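Local atomic coordinates of epsin 1 (Danio rerio, PDB entry 5LP0), a protein that probably binds membranes rich in phosphatidylinositol 4,5-bisphosphate through its ENTH domain, helping to curve them into clathrin-coated pits and regulating receptor-mediated endocytosis. Residues 43-48 against 81-86. Sequence-based numbering, arbitrary orientation.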
loop_
_atom_site.group_PDB
_atom_site.type_symbol
_atom_site.label_atom_id
_atom_site.label_comp_id
_atom_site.label_asym_id
_atom_site.label_seq_id
_atom_site.Cartn_x
_atom_site.Cartn_y
_atom_site.Cartn_z
ATOM N N GLU A 43 -11.339 -6.996 -2.536
ATOM C CA GLU A 43 -11.466 -5.728 -3.284
ATOM C C GLU A 43 -10.264 -4.801 -3.039
ATOM O O GLU A 43 -9.721 -4.166 -3.974
ATOM C CB GLU A 43 -12.777 -5.017 -2.917
ATOM C CG GLU A 43 -14.046 -5.775 -3.326
ATOM C CD GLU A 43 -15.313 -5.273 -2.617
ATOM O OE1 GLU A 43 -15.206 -4.549 -1.599
ATOM O OE2 GLU A 43 -16.431 -5.603 -3.090
ATOM N N ILE A 44 -9.802 -4.750 -1.793
ATOM C CA ILE A 44 -8.761 -3.814 -1.374
ATOM C C ILE A 44 -7.462 -4.269 -2.005
ATOM O O ILE A 44 -6.784 -3.503 -2.675
ATOM C CB ILE A 44 -8.644 -3.787 0.161
ATOM C CG1 ILE A 44 -9.809 -3.001 0.735
ATOM C CG2 ILE A 44 -7.280 -3.170 0.623
ATOM C CD1 ILE A 44 -10.037 -3.230 2.216
ATOM N N MET A 45 -7.138 -5.529 -1.863
ATOM C CA MET A 45 -5.857 -6.021 -2.295
ATOM C C MET A 45 -5.766 -5.954 -3.808
ATOM O O MET A 45 -4.723 -5.568 -4.351
ATOM C CB MET A 45 -5.627 -7.435 -1.799
ATOM C CG MET A 45 -5.465 -7.488 -0.288
ATOM S SD MET A 45 -4.098 -6.544 0.446
ATOM C CE MET A 45 -2.689 -7.547 -0.049
ATOM N N SER A 46 -6.845 -6.258 -4.512
ATOM C CA SER A 46 -6.795 -6.203 -5.961
ATOM C C SER A 46 -6.456 -4.781 -6.399
ATOM O O SER A 46 -5.588 -4.577 -7.282
ATOM C CB SER A 46 -8.137 -6.637 -6.552
ATOM O OG SER A 46 -8.099 -6.479 -7.949
ATOM N N MET A 47 -7.140 -3.801 -5.810
ATOM C CA MET A 47 -6.898 -2.413 -6.175
ATOM C C MET A 47 -5.482 -1.961 -5.812
ATOM O O MET A 47 -4.846 -1.216 -6.554
ATOM C CB MET A 47 -7.956 -1.505 -5.549
ATOM C CG MET A 47 -7.956 -0.102 -6.154
ATOM S SD MET A 47 -8.451 -0.119 -7.906
ATOM C CE MET A 47 -7.088 0.723 -8.710
ATOM N N VAL A 48 -4.943 -2.415 -4.695
ATOM C CA VAL A 48 -3.599 -2.025 -4.314
ATOM C C VAL A 48 -2.590 -2.586 -5.307
ATOM O O VAL A 48 -1.686 -1.854 -5.753
ATOM C CB VAL A 48 -3.259 -2.444 -2.853
ATOM C CG1 VAL A 48 -1.805 -2.090 -2.537
ATOM C CG2 VAL A 48 -4.166 -1.737 -1.834
ATOM N N ALA A 81 -0.175 -9.219 5.142
ATOM C CA ALA A 81 1.253 -9.535 5.062
ATOM C C ALA A 81 1.457 -10.888 4.381
ATOM O O ALA A 81 2.394 -11.092 3.617
ATOM C CB ALA A 81 1.897 -9.509 6.459
ATOM N N GLN A 82 0.575 -11.834 4.667
ATOM C CA GLN A 82 0.688 -13.139 4.057
ATOM C C GLN A 82 0.560 -13.054 2.549
ATOM O O GLN A 82 1.353 -13.663 1.827
ATOM C CB GLN A 82 -0.402 -14.076 4.588
ATOM C CG GLN A 82 -0.082 -15.548 4.384
ATOM C CD GLN A 82 -0.327 -16.052 2.969
ATOM O OE1 GLN A 82 -1.063 -15.440 2.179
ATOM N NE2 GLN A 82 0.288 -17.201 2.644
ATOM N N GLN A 83 -0.434 -12.310 2.060
ATOM C CA GLN A 83 -0.607 -12.210 0.619
ATOM C C GLN A 83 0.566 -11.433 -0.001
ATOM O O GLN A 83 1.025 -11.758 -1.112
ATOM C CB GLN A 83 -1.957 -11.592 0.238
ATOM C CG GLN A 83 -2.124 -11.524 -1.270
ATOM C CD GLN A 83 -3.481 -11.075 -1.741
ATOM O OE1 GLN A 83 -3.617 -10.097 -2.485
ATOM N NE2 GLN A 83 -4.488 -11.799 -1.358
ATOM N N CYS A 84 1.099 -10.460 0.726
ATOM C CA CYS A 84 2.212 -9.679 0.194
ATOM C C CYS A 84 3.466 -10.545 0.041
ATOM O O CYS A 84 4.187 -10.443 -0.948
ATOM C CB CYS A 84 2.522 -8.498 1.085
ATOM S SG CYS A 84 1.349 -7.168 0.965
ATOM N N ARG A 85 3.694 -11.432 1.000
ATOM C CA ARG A 85 4.837 -12.332 0.951
ATOM C C ARG A 85 4.657 -13.312 -0.200
ATOM O O ARG A 85 5.627 -13.644 -0.892
ATOM C CB ARG A 85 5.028 -13.086 2.278
ATOM C CG ARG A 85 5.615 -12.243 3.395
ATOM C CD ARG A 85 6.047 -13.102 4.601
ATOM N NE ARG A 85 4.903 -13.605 5.360
ATOM C CZ ARG A 85 4.222 -12.884 6.246
ATOM N NH1 ARG A 85 4.580 -11.636 6.494
ATOM N NH2 ARG A 85 3.176 -13.395 6.890
ATOM N N GLU A 86 3.418 -13.757 -0.408
ATOM C CA GLU A 86 3.091 -14.625 -1.546
ATOM C C GLU A 86 3.341 -13.931 -2.890
ATOM O O GLU A 86 3.697 -14.573 -3.877
ATOM C CB GLU A 86 1.626 -15.089 -1.507
ATOM C CG GLU A 86 1.325 -16.207 -0.546
ATOM C CD GLU A 86 -0.154 -16.582 -0.560
ATOM O OE1 GLU A 86 -0.925 -16.014 -1.369
ATOM O OE2 GLU A 86 -0.547 -17.446 0.244
#
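Q83 and M45 carry most of this small helix-to-helix contact, reaching toward each other from opposite directions with 8.6 Å between their CA atoms. Q83 stretches out fully: CG stands anti to the backbone N (chi1 -179°) and the chain stays extended beyond it, which delivers the amide to the base of the methionine. There Q83 OE1 lies 3.4 Å from M45 CB and 3.6 Å from M45 CE. The bends of M45 at chi2 and chi3 (-60° and -73°) swing its methyl toward the second helix, over the face of the amide but displaced from its centre, and beside the glutamine's aliphatic part, with M45 CE 4.1 Å from Q83 CB. These are van der Waals contacts. The polar grip on Q83 OE1 comes from W49 NE1, one turn beyond M45 on the same helix, so the glutamine is tethered by a hydrogen bond while the methionine packs against its length. Next along the chain, C84 adds a smaller apolar touch from its buried thiol group, C84 SG lying 4.2 Å from M45 CE.

Both segments belong to the all-helical ENTH domain, where the contact joins helix 38-51 to helix 78-86. The two helices also meet where Q83 touches F41 and C84 touches W49. Helix 59-75 supplies common ground for the pair: M69 touches M45, V48 and C84. Elsewhere on helix 38-51, I44 packs on I31 and L34 of helix 25-34, whereas M47 meets V12 and R13 of helix 8-15.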